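Local structure of 5'-nucleotidase SurE (2WQK) at residues 8-13 with 34-40; 50-54 with 64-68; 90-94 with 106-110; 122-128 with 160-166. The protein probably hydrolyses nucleoside 5'-monophosphates to the nucleoside and phosphate, using one divalent metal cation per subunit. All blocks are in the same frame, centred on the assembly; numbering follows the deposited sequence.

Contact 1: 8-13 with 34-40. With NA (sodium ion), chain D.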
loop_
_atom_site.group_PDB
_atom_site.type_symbol
_atom_site.label_atom_id
_atom_site.label_comp_id
_atom_site.label_asym_id
_atom_site.label_seq_id
_atom_site.Cartn_x
_atom_site.Cartn_y
_atom_site.Cartn_z
ATOM N N ASN A 8 8.592 8.043 16.191
ATOM C CA ASN A 8 9.435 7.196 15.358
ATOM C C ASN A 8 8.689 6.847 14.063
ATOM O O ASN A 8 7.589 7.364 13.816
ATOM C CB ASN A 8 9.949 5.946 16.075
ATOM C CG ASN A 8 8.910 4.815 16.148
ATOM O OD1 ASN A 8 7.716 5.038 15.938
ATOM N ND2 ASN A 8 9.366 3.596 16.498
ATOM N N ASP A 9 9.322 5.995 13.259
ATOM C CA ASP A 9 8.722 5.503 12.020
ATOM C C ASP A 9 8.390 4.006 12.039
ATOM O O ASP A 9 7.743 3.513 11.130
ATOM C CB ASP A 9 9.683 5.804 10.841
ATOM C CG ASP A 9 8.984 5.892 9.513
ATOM O OD1 ASP A 9 7.801 6.254 9.423
ATOM O OD2 ASP A 9 9.665 5.563 8.535
ATOM N N ASP A 10 8.905 3.277 13.030
ATOM C CA ASP A 10 8.771 1.833 13.110
ATOM C C ASP A 10 7.532 1.379 13.859
ATOM O O ASP A 10 7.169 0.198 13.780
ATOM C CB ASP A 10 10.031 1.238 13.751
ATOM C CG ASP A 10 11.307 1.575 12.970
ATOM O OD1 ASP A 10 11.252 1.481 11.695
ATOM O OD2 ASP A 10 12.344 1.914 13.600
ATOM N N GLY A 11 6.900 2.303 14.595
ATOM C CA GLY A 11 5.719 1.960 15.386
ATOM C C GLY A 11 5.981 2.087 16.885
ATOM O O GLY A 11 7.094 1.911 17.361
ATOM N N TYR A 12 4.910 2.382 17.620
ATOM C CA TYR A 12 5.013 2.654 19.063
ATOM C C TYR A 12 5.542 1.484 19.854
ATOM O O TYR A 12 6.019 1.651 20.983
ATOM C CB TYR A 12 3.678 3.097 19.631
ATOM C CG TYR A 12 2.633 2.001 19.707
ATOM C CD1 TYR A 12 2.611 1.108 20.786
ATOM C CD2 TYR A 12 1.661 1.863 18.721
ATOM C CE1 TYR A 12 1.666 0.126 20.863
ATOM C CE2 TYR A 12 0.702 0.871 18.801
ATOM C CZ TYR A 12 0.717 0.009 19.864
ATOM O OH TYR A 12 -0.242 -0.961 19.950
ATOM N N PHE A 13 5.413 0.297 19.289
ATOM C CA PHE A 13 5.804 -0.965 19.970
ATOM C C PHE A 13 7.271 -1.382 19.722
ATOM O O PHE A 13 7.762 -2.392 20.262
ATOM C CB PHE A 13 4.866 -2.102 19.496
ATOM C CG PHE A 13 4.749 -2.163 18.011
ATOM C CD1 PHE A 13 5.739 -2.757 17.271
ATOM C CD2 PHE A 13 3.691 -1.542 17.345
ATOM C CE1 PHE A 13 5.675 -2.750 15.852
ATOM C CE2 PHE A 13 3.629 -1.529 15.967
ATOM C CZ PHE A 13 4.610 -2.136 15.228
ATOM N N ALA A 34 3.423 8.038 18.335
ATOM C CA ALA A 34 4.114 7.236 17.301
ATOM C C ALA A 34 3.100 6.456 16.437
ATOM O O ALA A 34 1.956 6.196 16.850
ATOM C CB ALA A 34 5.099 6.278 17.963
ATOM N N PRO A 35 3.522 6.089 15.221
ATOM C CA PRO A 35 2.620 5.320 14.377
ATOM C C PRO A 35 2.220 3.964 14.980
ATOM O O PRO A 35 2.926 3.415 15.830
ATOM C CB PRO A 35 3.437 5.103 13.078
ATOM C CG PRO A 35 4.531 6.166 13.100
ATOM C CD PRO A 35 4.832 6.347 14.599
ATOM N N ASP A 36 1.104 3.413 14.516
ATOM C CA ASP A 36 0.659 2.106 14.984
ATOM C C ASP A 36 1.238 0.926 14.150
ATOM O O ASP A 36 0.840 -0.209 14.327
ATOM C CB ASP A 36 -0.862 2.025 14.971
ATOM C CG ASP A 36 -1.416 1.919 13.568
ATOM O OD1 ASP A 36 -0.799 2.533 12.671
ATOM O OD2 ASP A 36 -2.461 1.241 13.395
ATOM N N ARG A 37 2.159 1.224 13.220
ATOM C CA ARG A 37 2.697 0.244 12.269
ATOM C C ARG A 37 4.003 0.796 11.729
ATOM O O ARG A 37 4.321 1.972 11.851
ATOM C CB ARG A 37 1.751 -0.027 11.097
ATOM C CG ARG A 37 1.544 1.154 10.165
ATOM C CD ARG A 37 0.260 1.043 9.322
ATOM N NE ARG A 37 -0.955 1.146 10.137
ATOM C CZ ARG A 37 -2.193 0.919 9.705
ATOM N NH1 ARG A 37 -2.418 0.523 8.455
ATOM N NH2 ARG A 37 -3.204 1.072 10.532
ATOM N N ASN A 38 4.774 -0.068 11.101
ATOM C CA ASN A 38 6.030 0.334 10.521
ATOM C C ASN A 38 5.792 1.002 9.172
ATOM O O ASN A 38 5.277 0.359 8.226
ATOM C CB ASN A 38 6.922 -0.892 10.333
ATOM C CG ASN A 38 8.334 -0.537 10.071
ATOM O OD1 ASN A 38 8.598 0.354 9.293
ATOM N ND2 ASN A 38 9.283 -1.209 10.767
ATOM N N LEU A 39 6.206 2.257 9.063
ATOM C CA LEU A 39 5.995 3.057 7.820
ATOM C C LEU A 39 7.277 3.316 7.040
ATOM O O LEU A 39 7.323 4.180 6.136
ATOM C CB LEU A 39 5.291 4.385 8.107
ATOM C CG LEU A 39 3.876 4.251 8.672
ATOM C CD1 LEU A 39 3.340 5.630 9.160
ATOM C CD2 LEU A 39 2.861 3.600 7.712
ATOM N N SER A 40 8.314 2.562 7.346
ATOM C CA SER A 40 9.617 2.776 6.733
ATOM C C SER A 40 9.557 2.740 5.187
ATOM O O SER A 40 10.200 3.513 4.508
ATOM C CB SER A 40 10.575 1.697 7.243
ATOM O OG SER A 40 10.692 1.794 8.673
HETATM NA NA NA D . 12.445 2.620 10.035
HETATM O O HOH W 1 8.162 -2.337 13.328
HETATM O O HOH W 2 12.175 -1.257 10.208
HETATM O O HOH W 3 13.909 0.783 9.346
#
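Asp10 lays its side chain alongside that of Asn38, both pointing the same way, with carboxylate and amide planes turned 52° apart. From there Asp10 OD1 binds the sodium ion at 2.3 Å and Ser40 OG binds it at 2.4 Å, so each segment supplies one ligand, Asn94 being the third protein ligand, in the place where a divalent cation is predicted to bind. A second shell fixes these ligands. Asn38 OD1 accepts from Ser40 N in an Asx turn and also from the hydroxyl: Ser40 OG lies 2.6 Å from Asn38 OD1, its hydrogen thereby directed away from the metal. Two waters accept from Asn38 ND2 and donate to Asp10, one to its O and one to OD1, while Asp10 OD2 is held by the backbone N of Glu95.

Backbone bonds keep the two loops in step: Leu39 N donates to Asp9 O at 2.9 Å, almost straight, and Tyr12 N to Pro35 O at 2.9 Å, with a more bent angle of 143°. Asn8 braces its own loop in an Asx motif. With CG set between the backbone N and the carbonyl carbon (chi1 80°), its amide receives Gly11 N on OD1 and donates from ND2 to Gly11 O, and OD1 also lies 3.4 Å from Pro35 CD. Phe13 turns an edge to Asp36, its CE2 3.5 Å from Asp36 O.

The 8-13 loop links strand 3-7 to helix 15-24, whereas residues 34-40 run off strand 29-35; Ile17 of helix 15-24 covers Asn8 and Ala34, Cys72 of helix 69-80 touches Pro35, and strand 61-64 flanks Tyr12.

Contact 2: 50-54 with 64-68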
loop_
_atom_site.group_PDB
_atom_site.type_symbol
_atom_site.label_atom_id
_atom_site.label_comp_id
_atom_site.label_asym_id
_atom_site.label_seq_id
_atom_site.Cartn_x
_atom_site.Cartn_y
_atom_site.Cartn_z
ATOM N N GLU A 50 -6.971 13.455 4.792
ATOM C CA GLU A 50 -7.776 12.461 5.504
ATOM C C GLU A 50 -7.555 12.722 6.982
ATOM O O GLU A 50 -6.490 13.228 7.382
ATOM C CB GLU A 50 -7.330 10.999 5.234
ATOM C CG GLU A 50 -7.503 10.465 3.783
ATOM C CD GLU A 50 -8.939 10.124 3.364
ATOM O OE1 GLU A 50 -9.893 10.156 4.196
ATOM O OE2 GLU A 50 -9.087 9.821 2.144
ATOM N N PRO A 51 -8.538 12.351 7.786
ATOM C CA PRO A 51 -8.417 12.457 9.232
ATOM C C PRO A 51 -7.613 11.306 9.808
ATOM O O PRO A 51 -7.357 10.315 9.125
ATOM C CB PRO A 51 -9.861 12.376 9.688
ATOM C CG PRO A 51 -10.497 11.517 8.733
ATOM C CD PRO A 51 -9.845 11.803 7.391
ATOM N N LEU A 52 -7.243 11.466 11.074
ATOM C CA LEU A 52 -6.326 10.574 11.749
ATOM C C LEU A 52 -6.876 10.199 13.120
ATOM O O LEU A 52 -7.204 11.080 13.908
ATOM C CB LEU A 52 -4.978 11.274 11.918
ATOM C CG LEU A 52 -4.206 11.548 10.618
ATOM C CD1 LEU A 52 -3.106 12.593 10.878
ATOM C CD2 LEU A 52 -3.679 10.259 10.043
ATOM N N LYS A 53 -6.985 8.907 13.377
ATOM C CA LYS A 53 -7.351 8.453 14.708
ATOM C C LYS A 53 -6.105 8.519 15.589
ATOM O O LYS A 53 -5.025 8.117 15.181
ATOM C CB LYS A 53 -7.862 7.032 14.671
ATOM C CG LYS A 53 -9.140 6.821 13.859
ATOM C CD LYS A 53 -9.726 5.427 14.147
ATOM C CE LYS A 53 -8.899 4.305 13.595
ATOM N NZ LYS A 53 -9.593 3.011 13.830
ATOM N N MET A 54 -6.287 8.989 16.815
ATOM C CA MET A 54 -5.168 8.963 17.780
ATOM C C MET A 54 -5.705 8.373 19.059
ATOM O O MET A 54 -6.746 8.837 19.550
ATOM C CB MET A 54 -4.535 10.360 17.968
ATOM C CG MET A 54 -3.309 10.387 18.953
ATOM S SD MET A 54 -2.428 11.957 18.931
ATOM C CE MET A 54 -3.704 13.181 19.088
ATOM N N VAL A 64 -0.836 7.218 16.637
ATOM C CA VAL A 64 -1.615 7.760 15.543
ATOM C C VAL A 64 -1.774 6.622 14.502
ATOM O O VAL A 64 -0.796 6.085 13.967
ATOM C CB VAL A 64 -0.968 9.018 14.877
ATOM C CG1 VAL A 64 -1.896 9.548 13.769
ATOM C CG2 VAL A 64 -0.687 10.126 15.891
ATOM N N ILE A 65 -3.020 6.230 14.275
ATOM C CA ILE A 65 -3.319 5.099 13.418
ATOM C C ILE A 65 -3.013 5.456 11.949
ATOM O O ILE A 65 -3.574 6.384 11.400
ATOM C CB ILE A 65 -4.796 4.649 13.579
ATOM C CG1 ILE A 65 -5.088 4.348 15.070
ATOM C CG2 ILE A 65 -5.048 3.419 12.706
ATOM C CD1 ILE A 65 -4.199 3.318 15.662
ATOM N N ASP A 66 -2.036 4.750 11.388
ATOM C CA ASP A 66 -1.508 5.035 10.055
ATOM C C ASP A 66 -0.966 6.482 9.936
ATOM O O ASP A 66 -0.929 7.074 8.849
ATOM C CB ASP A 66 -2.558 4.721 8.978
ATOM C CG ASP A 66 -1.937 4.555 7.620
ATOM O OD1 ASP A 66 -0.756 4.167 7.552
ATOM O OD2 ASP A 66 -2.617 4.868 6.616
ATOM N N GLY A 67 -0.467 7.037 11.049
ATOM C CA GLY A 67 0.080 8.398 11.087
ATOM C C GLY A 67 1.558 8.393 10.764
ATOM O O GLY A 67 2.325 7.631 11.344
ATOM N N THR A 68 1.980 9.230 9.823
ATOM C CA THR A 68 3.431 9.371 9.532
ATOM C C THR A 68 4.142 10.060 10.720
ATOM O O THR A 68 3.471 10.700 11.563
ATOM C CB THR A 68 3.663 10.227 8.300
ATOM O OG1 THR A 68 3.100 11.528 8.521
ATOM C CG2 THR A 68 3.028 9.536 7.029
HETATM O O HOH W 4 -6.222 7.114 11.343
#
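Val64, Lys53 and Ile65 bury the most surface here, and their side chains divide between two directions. Val64 spreads its two methyls along the neighbouring strand: CG1 rests 4.0 Å from Leu52 CB, and CG2 lies 4.0 Å from Met54 SD. With CG1 anti to the backbone N (chi1 -178°), that methyl lies on the Leu52 side and also near Lys53 O, while CG2 turns to Met54. Lys53 and Ile65 meet through their aliphatic parts, Lys53 CB lying 3.9 Å from Ile65 CG1. The lysine chain then bends at chi3 and brings CE to 4.1 Å from Ile65 CG2, and its NZ goes on to bond Thr49 O of a third subunit.

The backbone adds one direct bond, Ile65 N to Lys53 O at 2.9 Å, and water 4 accepts from Lys53 N and lies 2.7 Å from Ile65 O. Leu52 CD2 comes loosely against the turn, 4.3 Å from Gly67 CA.

Met54 and Val64 form a non-hydrogen-bonded antiparallel pair, and a type II turn runs from Val64 to Gly67, closed by Gly67 N to Val64 O. The arrangement is the open end of a beta hairpin at the edge of this chain's part of the sheet, which Leu52 and Lys53 extend by antiparallel pairing with a second subunit.

Contact 3: 90-94 with 106-110. With NA (sodium ion), chain D; SO4 (sulfate ion), chain C.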
loop_
_atom_site.group_PDB
_atom_site.type_symbol
_atom_site.label_atom_id
_atom_site.label_comp_id
_atom_site.label_asym_id
_atom_site.label_seq_id
_atom_site.Cartn_x
_atom_site.Cartn_y
_atom_site.Cartn_z
ATOM N N LEU A 90 12.355 14.418 19.402
ATOM C CA LEU A 90 13.312 13.316 19.210
ATOM C C LEU A 90 12.617 12.269 18.376
ATOM O O LEU A 90 11.434 12.046 18.526
ATOM C CB LEU A 90 13.685 12.707 20.583
ATOM C CG LEU A 90 14.289 13.734 21.561
ATOM C CD1 LEU A 90 14.523 13.093 22.944
ATOM C CD2 LEU A 90 15.575 14.367 21.057
ATOM N N SER A 91 13.363 11.660 17.459
ATOM C CA SER A 91 12.797 10.666 16.574
ATOM C C SER A 91 13.723 9.465 16.490
ATOM O O SER A 91 14.889 9.614 16.171
ATOM C CB SER A 91 12.658 11.285 15.165
ATOM O OG SER A 91 12.018 10.399 14.295
ATOM N N GLY A 92 13.197 8.303 16.820
ATOM C CA GLY A 92 13.989 7.072 16.834
ATOM C C GLY A 92 13.718 6.268 18.095
ATOM O O GLY A 92 12.690 6.463 18.751
ATOM N N ILE A 93 14.617 5.326 18.414
ATOM C CA ILE A 93 15.774 4.921 17.649
ATOM C C ILE A 93 15.361 4.043 16.515
ATOM O O ILE A 93 14.710 3.021 16.701
ATOM C CB ILE A 93 16.753 4.087 18.517
ATOM C CG1 ILE A 93 17.199 4.885 19.745
ATOM C CG2 ILE A 93 17.959 3.607 17.669
ATOM C CD1 ILE A 93 17.600 4.003 20.961
ATOM N N ASN A 94 15.723 4.455 15.294
ATOM C CA ASN A 94 15.367 3.677 14.128
ATOM C C ASN A 94 16.009 2.305 14.099
ATOM O O ASN A 94 17.142 2.160 14.483
ATOM C CB ASN A 94 15.750 4.401 12.817
ATOM C CG ASN A 94 15.020 3.815 11.593
ATOM O OD1 ASN A 94 13.797 3.672 11.604
ATOM N ND2 ASN A 94 15.794 3.474 10.532
ATOM N N SER A 106 14.219 9.168 4.585
ATOM C CA SER A 106 14.006 8.589 5.924
ATOM C C SER A 106 12.842 9.226 6.687
ATOM O O SER A 106 12.783 10.466 6.881
ATOM C CB SER A 106 15.256 8.837 6.754
ATOM O OG SER A 106 15.045 8.547 8.142
ATOM N N GLY A 107 11.943 8.386 7.159
ATOM C CA GLY A 107 10.863 8.820 8.034
ATOM C C GLY A 107 11.377 9.259 9.394
ATOM O O GLY A 107 10.821 10.171 10.014
ATOM N N THR A 108 12.403 8.566 9.885
ATOM C CA THR A 108 12.956 8.960 11.184
ATOM C C THR A 108 13.513 10.379 11.099
ATOM O O THR A 108 13.223 11.227 11.943
ATOM C CB THR A 108 14.062 7.975 11.636
ATOM O OG1 THR A 108 13.500 6.668 11.695
ATOM C CG2 THR A 108 14.650 8.374 13.022
ATOM N N VAL A 109 14.286 10.646 10.054
ATOM C CA VAL A 109 14.864 11.971 9.890
ATOM C C VAL A 109 13.752 13.024 9.700
ATOM O O VAL A 109 13.808 14.103 10.250
ATOM C CB VAL A 109 15.910 12.010 8.749
ATOM C CG1 VAL A 109 16.450 13.414 8.574
ATOM C CG2 VAL A 109 17.033 11.053 9.053
ATOM N N SER A 110 12.732 12.691 8.922
ATOM C CA SER A 110 11.675 13.672 8.652
ATOM C C SER A 110 10.900 14.062 9.923
ATOM O O SER A 110 10.472 15.224 10.052
ATOM C CB SER A 110 10.734 13.172 7.552
ATOM O OG SER A 110 9.966 12.094 7.947
HETATM NA NA NA D . 12.445 2.620 10.035
HETATM S S SO4 C . 13.155 5.096 8.284
HETATM O O1 SO4 C . 13.931 3.864 8.150
HETATM O O2 SO4 C . 11.995 4.788 9.179
HETATM O O3 SO4 C . 13.912 6.110 8.926
HETATM O O4 SO4 C . 12.641 5.580 6.964
HETATM O O HOH W 3 13.909 0.783 9.346
#
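The metal and anion site lies where strand 88-94 ends and helix 107-117 begins: the strand end gives a metal ligand, the helix start holds the anion. Asn94 binds the sodium ion through OD1 at 2.3 Å and sends a weak bond from ND2 to sulfate O1; the same ND2 also donates to Gly96 O. Sulfate O1 and O2 also bind the sodium ion, O2 at 2.4 Å. Asn94 CG stands anti to the backbone N (chi1 -163°), which carries the amide over to Thr108, whose OG1 lies 3.0 Å from Asn94 OD1.

Sulfate O3 collects three donors, Ser106 OG at 2.8 Å, Thr108 OG1 and Thr108 N, while Gly107 N reaches sulfate O4 at 2.9 Å. Ser106 is the N-cap and its OG serves twice, giving to the sulfate and accepting from Val109 N at 173°. The helix is the middle member of a beta-alpha-beta crossover from strand 88-94 to strand 122-128, and its dipole would probably add to the pull on the anion, which may mark the place of the substrate phosphate.

Deeper in the crossover, Ser91 OG donates to Thr108 O at 2.8 Å, in the carbonyl plane and on a lone pair, while Thr108 CG2 lies 3.4 Å from Ser91 O.

Contact 4: 122-128 with 160-166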
loop_
_atom_site.group_PDB
_atom_site.type_symbol
_atom_site.label_atom_id
_atom_site.label_comp_id
_atom_site.label_asym_id
_atom_site.label_seq_id
_atom_site.Cartn_x
_atom_site.Cartn_y
_atom_site.Cartn_z
ATOM N N SER A 122 15.710 19.666 17.483
ATOM C CA SER A 122 15.308 18.302 17.144
ATOM C C SER A 122 16.476 17.404 16.767
ATOM O O SER A 122 17.462 17.873 16.217
ATOM C CB SER A 122 14.237 18.268 16.060
ATOM O OG SER A 122 13.125 19.106 16.338
ATOM N N ILE A 123 16.326 16.111 17.058
ATOM C CA ILE A 123 17.372 15.116 16.834
ATOM C C ILE A 123 16.733 13.819 16.389
ATOM O O ILE A 123 15.723 13.386 16.952
ATOM C CB ILE A 123 18.157 14.801 18.152
ATOM C CG1 ILE A 123 18.634 16.063 18.843
ATOM C CG2 ILE A 123 19.278 13.873 17.862
ATOM C CD1 ILE A 123 19.280 15.798 20.242
ATOM N N ALA A 124 17.332 13.231 15.353
ATOM C CA ALA A 124 16.978 11.880 14.851
ATOM C C ALA A 124 18.072 10.904 15.336
ATOM O O ALA A 124 19.256 11.260 15.253
ATOM C CB ALA A 124 16.937 11.843 13.305
ATOM N N PHE A 125 17.667 9.697 15.780
ATOM C CA PHE A 125 18.618 8.671 16.196
ATOM C C PHE A 125 18.302 7.400 15.416
ATOM O O PHE A 125 17.146 6.948 15.385
ATOM C CB PHE A 125 18.379 8.342 17.680
ATOM C CG PHE A 125 18.655 9.497 18.632
ATOM C CD1 PHE A 125 19.960 9.822 18.979
ATOM C CD2 PHE A 125 17.624 10.198 19.239
ATOM C CE1 PHE A 125 20.225 10.857 19.873
ATOM C CE2 PHE A 125 17.900 11.229 20.145
ATOM C CZ PHE A 125 19.175 11.542 20.449
ATOM N N SER A 126 19.351 6.804 14.845
ATOM C CA SER A 126 19.247 5.558 14.081
ATOM C C SER A 126 20.382 4.618 14.481
ATOM O O SER A 126 21.481 5.071 14.746
ATOM C CB SER A 126 19.345 5.866 12.578
ATOM O OG SER A 126 18.299 6.736 12.206
ATOM N N ALA A 127 20.057 3.318 14.522
ATOM C CA ALA A 127 21.013 2.242 14.830
ATOM C C ALA A 127 21.711 1.720 13.563
ATOM O O ALA A 127 21.036 1.276 12.633
ATOM C CB ALA A 127 20.266 1.069 15.523
ATOM N N PHE A 128 23.038 1.725 13.579
ATOM C CA PHE A 128 23.836 1.172 12.486
ATOM C C PHE A 128 24.094 -0.283 12.814
ATOM O O PHE A 128 25.084 -0.638 13.484
ATOM C CB PHE A 128 25.141 1.931 12.305
ATOM C CG PHE A 128 26.035 1.354 11.218
ATOM C CD1 PHE A 128 25.679 1.490 9.873
ATOM C CD2 PHE A 128 27.234 0.746 11.529
ATOM C CE1 PHE A 128 26.461 1.028 8.866
ATOM C CE2 PHE A 128 28.046 0.271 10.510
ATOM C CZ PHE A 128 27.657 0.411 9.186
ATOM N N LEU A 160 19.797 17.712 14.143
ATOM C CA LEU A 160 20.860 16.718 14.189
ATOM C C LEU A 160 20.393 15.344 13.713
ATOM O O LEU A 160 19.344 14.873 14.100
ATOM C CB LEU A 160 21.428 16.598 15.613
ATOM C CG LEU A 160 21.935 17.897 16.226
ATOM C CD1 LEU A 160 22.456 17.599 17.664
ATOM C CD2 LEU A 160 23.002 18.591 15.391
ATOM N N ASN A 161 21.275 14.700 12.955
ATOM C CA ASN A 161 21.100 13.347 12.492
ATOM C C ASN A 161 22.162 12.436 13.090
ATOM O O ASN A 161 23.336 12.637 12.842
ATOM C CB ASN A 161 21.154 13.221 10.969
ATOM C CG ASN A 161 20.734 11.850 10.527
ATOM O OD1 ASN A 161 19.723 11.308 11.024
ATOM N ND2 ASN A 161 21.527 11.238 9.617
ATOM N N VAL A 162 21.725 11.549 14.002
ATOM C CA VAL A 162 22.679 10.744 14.802
ATOM C C VAL A 162 22.552 9.285 14.432
ATOM O O VAL A 162 21.433 8.754 14.388
ATOM C CB VAL A 162 22.412 10.933 16.313
ATOM C CG1 VAL A 162 23.418 10.120 17.148
ATOM C CG2 VAL A 162 22.461 12.422 16.692
ATOM N N ASN A 163 23.694 8.638 14.132
ATOM C CA ASN A 163 23.718 7.188 13.898
ATOM C C ASN A 163 24.667 6.586 14.929
ATOM O O ASN A 163 25.765 7.125 15.144
ATOM C CB ASN A 163 24.195 6.846 12.483
ATOM C CG ASN A 163 23.095 7.062 11.451
ATOM O OD1 ASN A 163 22.435 6.101 11.028
ATOM N ND2 ASN A 163 22.897 8.353 11.034
ATOM N N ILE A 164 24.240 5.472 15.511
ATOM C CA ILE A 164 25.021 4.822 16.582
ATOM C C ILE A 164 25.350 3.402 16.180
ATOM O O ILE A 164 24.469 2.639 15.841
ATOM C CB ILE A 164 24.246 4.785 17.915
ATOM C CG1 ILE A 164 23.665 6.155 18.292
ATOM C CG2 ILE A 164 25.116 4.198 19.046
ATOM C CD1 ILE A 164 22.190 6.379 17.761
ATOM N N PRO A 165 26.640 3.034 16.236
ATOM C CA PRO A 165 27.019 1.641 15.986
ATOM C C PRO A 165 26.364 0.642 16.942
ATOM O O PRO A 165 26.098 0.972 18.093
ATOM C CB PRO A 165 28.533 1.633 16.275
ATOM C CG PRO A 165 29.005 2.949 16.307
ATOM C CD PRO A 165 27.803 3.875 16.534
ATOM N N ASN A 166 26.158 -0.580 16.454
ATOM C CA ASN A 166 25.583 -1.632 17.266
ATOM C C ASN A 166 26.644 -2.263 18.142
ATOM O O ASN A 166 27.118 -3.370 17.860
ATOM C CB ASN A 166 24.917 -2.683 16.399
ATOM C CG ASN A 166 24.126 -3.675 17.201
ATOM O OD1 ASN A 166 23.666 -3.356 18.285
ATOM N ND2 ASN A 166 23.948 -4.885 16.660
HETATM O O HOH W 5 19.254 9.195 12.631
#
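The Phe125 ring has Ile123 CG2 over one face, 3.5 Å above the plane and offset toward the rim, and Ile164 CD1 at its edge. The Val162 side chain lies beside it, pointing the same way, with Phe125 CD1 3.8 Å from Val162 CB. That valine also meets Ile123, the methyls Ile123 CG2 and Val162 CG2 standing 3.7 Å apart, so the aromatic and three branched chains form one apolar patch.

On the face that carries Ser126, Asn161 and Asn163 the main contacts are polar. Ser126 OG donates to water 5 at 2.7 Å, and that water in turn donates to Asn161 OD1 and to Val162 O, tying both strands through one solvent molecule. With CG anti to the backbone N (chi1 -170°), Asn161 also brings OD1 to within 3.6 Å of Ala124 CB. Asn98 adds further bonds to the same groups: its ND2 bonds Ser126 OG, its O takes Asn161 ND2 and its N gives to Asn163 OD1.

Between the two sides the strands are parallel, their segment directions 29° apart, joined by bonds that alternate in direction, such as Ala124 N to Leu160 O at 2.9 Å and Val162 N to Ala124 O at 2.8 Å.

Strands 122-128 and 158-165 are the two strands of a beta-alpha-beta unit whose helix, 135-152, covers Phe125, Ala127 and Ile164, while helix 107-117 packs against Ala124, Ser126 and Asn161 and strand 88-94 adjoins 122-128.

Contacts 1 and 3 build one site between them: both bind the sodium ion and share water 3, with Asp10 OD2 3.0 Å from Asn94 OD1, and the Asp9 side chain lies about 3 Å from the sulfate held by contact 3. Their centres are about 10 Å apart. Contact 4 adjoins contact 3, centres about 8 Å apart, through the bond from Phe125 N to Ser91 O, 2.8 Å long, with the Ser126 side chain about 4 Å from that of Asn94. Contact 2 includes the outermost strand, 52-58, of this chain's sheet, yet touches contact 1 through Asp66 N and Asp36 OD1, 2.8 Å apart. All four reach the same mixed sheet, contact 2 at the subunit interface.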